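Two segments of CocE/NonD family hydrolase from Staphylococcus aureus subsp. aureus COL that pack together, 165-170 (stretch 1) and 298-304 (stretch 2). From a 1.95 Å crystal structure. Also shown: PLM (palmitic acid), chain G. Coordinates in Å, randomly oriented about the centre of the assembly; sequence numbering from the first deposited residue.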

# COMPACT_ATOMS: atom_id res chain seq x y z
N THR A 165 -3.31 12.15 12.27
CA THR A 165 -2.20 11.27 11.94
C THR A 165 -1.87 11.29 10.48
O THR A 165 -2.74 11.58 9.63
CB THR A 165 -2.48 9.85 12.41
OG1 THR A 165 -3.70 9.40 11.85
CG2 THR A 165 -2.53 9.75 13.97
N ASN A 166 -0.60 11.02 10.15
CA ASN A 166 -0.13 11.22 8.79
C ASN A 166 1.15 10.46 8.57
O ASN A 166 2.02 10.47 9.45
CB ASN A 166 0.16 12.71 8.61
CG ASN A 166 0.45 13.13 7.19
OD1 ASN A 166 0.64 12.33 6.27
ND2 ASN A 166 0.53 14.47 6.99
N GLY A 167 1.31 9.84 7.42
CA GLY A 167 2.54 9.15 7.13
C GLY A 167 2.35 7.99 6.14
O GLY A 167 1.23 7.64 5.81
N VAL A 168 3.49 7.40 5.74
CA VAL A 168 3.56 6.45 4.62
C VAL A 168 3.93 5.07 5.14
O VAL A 168 4.75 4.96 6.08
CB VAL A 168 4.63 6.94 3.59
CG1 VAL A 168 4.77 5.99 2.42
CG2 VAL A 168 4.22 8.40 3.09
N SER A 169 3.38 4.06 4.48
CA SER A 169 3.76 2.65 4.62
C SER A 169 3.46 2.21 6.07
O SER A 169 2.32 2.27 6.48
CB SER A 169 5.22 2.43 4.19
OG SER A 169 5.52 1.04 4.26
N TYR A 170 4.44 1.78 6.86
CA TYR A 170 4.16 1.36 8.27
C TYR A 170 3.39 2.50 9.01
O TYR A 170 2.46 2.25 9.76
CB TYR A 170 5.46 1.09 9.02
CG TYR A 170 5.40 0.31 10.30
CD1 TYR A 170 6.06 -0.91 10.39
CD2 TYR A 170 4.78 0.81 11.45
CE1 TYR A 170 6.06 -1.65 11.59
CE2 TYR A 170 4.75 0.08 12.65
CZ TYR A 170 5.40 -1.16 12.70
OH TYR A 170 5.41 -1.88 13.89
N LYS A 298 5.74 7.32 -8.04
CA LYS A 298 6.52 6.70 -6.99
C LYS A 298 6.02 7.12 -5.58
O LYS A 298 5.48 8.21 -5.39
CB LYS A 298 8.02 7.05 -7.22
CG LYS A 298 8.68 6.33 -8.35
CD LYS A 298 9.98 7.05 -8.83
CE LYS A 298 10.56 6.46 -10.08
NZ LYS A 298 10.98 5.01 -10.07
N GLU A 299 6.24 6.26 -4.60
CA GLU A 299 5.58 6.32 -3.28
C GLU A 299 5.95 7.51 -2.40
O GLU A 299 5.10 8.40 -2.17
CB GLU A 299 5.81 4.99 -2.55
CG GLU A 299 5.31 4.84 -1.11
CD GLU A 299 5.71 3.50 -0.51
OE1 GLU A 299 6.20 2.64 -1.28
OE2 GLU A 299 5.59 3.25 0.70
N TRP A 300 7.18 7.51 -1.91
CA TRP A 300 7.65 8.60 -1.04
C TRP A 300 7.81 9.89 -1.86
O TRP A 300 7.56 10.99 -1.35
CB TRP A 300 8.96 8.25 -0.32
CG TRP A 300 8.81 7.12 0.66
CD1 TRP A 300 8.29 7.18 1.93
CD2 TRP A 300 9.14 5.75 0.43
NE1 TRP A 300 8.29 5.93 2.50
CE2 TRP A 300 8.78 5.03 1.60
CE3 TRP A 300 9.70 5.05 -0.65
CZ2 TRP A 300 9.00 3.67 1.74
CZ3 TRP A 300 9.91 3.70 -0.54
CH2 TRP A 300 9.53 3.00 0.65
N GLU A 301 8.21 9.78 -3.12
CA GLU A 301 8.27 10.96 -3.98
C GLU A 301 6.92 11.73 -4.04
O GLU A 301 6.87 12.96 -3.87
CB GLU A 301 8.76 10.56 -5.36
CG GLU A 301 8.66 11.72 -6.42
CD GLU A 301 9.01 11.20 -7.79
OE1 GLU A 301 10.24 10.89 -8.01
OE2 GLU A 301 8.10 11.10 -8.62
N SER A 302 5.82 11.01 -4.19
CA SER A 302 4.56 11.63 -4.31
C SER A 302 4.08 12.22 -2.94
O SER A 302 3.46 13.29 -2.93
CB SER A 302 3.49 10.70 -4.87
OG SER A 302 3.79 10.19 -6.17
N TYR A 303 4.40 11.54 -1.83
CA TYR A 303 4.03 12.00 -0.51
C TYR A 303 4.60 13.38 -0.21
O TYR A 303 3.91 14.29 0.27
CB TYR A 303 4.51 11.01 0.54
CG TYR A 303 4.22 11.44 1.94
CD1 TYR A 303 2.92 11.47 2.39
CD2 TYR A 303 5.25 11.73 2.83
CE1 TYR A 303 2.64 11.84 3.69
CE2 TYR A 303 4.99 12.13 4.13
CZ TYR A 303 3.65 12.18 4.55
OH TYR A 303 3.34 12.49 5.84
N TYR A 304 5.88 13.55 -0.57
CA TYR A 304 6.64 14.76 -0.25
C TYR A 304 6.58 15.81 -1.33
O TYR A 304 7.09 16.89 -1.14
CB TYR A 304 8.11 14.37 -0.02
CG TYR A 304 8.31 13.66 1.31
CD1 TYR A 304 8.02 14.28 2.49
CD2 TYR A 304 8.75 12.34 1.35
CE1 TYR A 304 8.15 13.61 3.74
CE2 TYR A 304 8.93 11.69 2.54
CZ TYR A 304 8.63 12.31 3.74
OH TYR A 304 8.81 11.60 4.90
C1 PLM G . 8.67 0.21 4.34
O1 PLM G . 7.82 0.35 5.21
O2 PLM G . 8.34 0.47 3.17
C2 PLM G . 10.03 -0.28 4.71
C3 PLM G . 11.03 -0.16 3.57
C4 PLM G . 12.47 -0.50 3.92
C5 PLM G . 13.51 -0.08 2.84
C6 PLM G . 14.84 -0.88 2.80
C7 PLM G . 16.20 -0.14 2.79
C8 PLM G . 16.90 0.07 1.42
O HOH W 1 7.44 5.12 5.11
O HOH W 2 6.29 0.88 1.40

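Val 168 and Tyr 303 carry this contact: of the 294 Å² buried between the stretches, counting both sides, Val 168 gives 95 and Tyr 303 gives 73. The strand of stretch 1 and the helix of stretch 2 run roughly antiparallel, at 144°, and Val 168 points its CA-to-CB bond toward the helix, so its two methyls can serve different neighbours. CG2 sits over one face of the Tyr 303 ring, 3.4 Å from the ring centroid and 19° off the normal, a CH-pi contact. CG1 reaches Trp 300, 3.7 Å from its CD1, and also lies 3.3 Å from OE2 of Glu 299.

Tyr 303, with chi1 at t, lays its ring along the strand and ends in a polar anchor: its OH donates to OD1 of Asn 166 at 2.7 Å, giving a buried hydroxyl a partner. Asn 166 starts sideways, but its t rotamer brings the amide within reach. Between these two partners of the tyrosine, Gly 167 has phi/psi of 153/174, where a CB would jam against the preceding carbonyl O; glycine suits this backbone.

Water extends the polar seam. Water 1 donates to Val 168 O and accepts from Trp 300 NE1, both at 2.9 Å. Water 2 donates to Ser 169 OG at 3.0 Å and lies 2.6 Å from Glu 299 OE2, while Ser 169 OG donates to O1 of the palmitic acid at 2.6 Å.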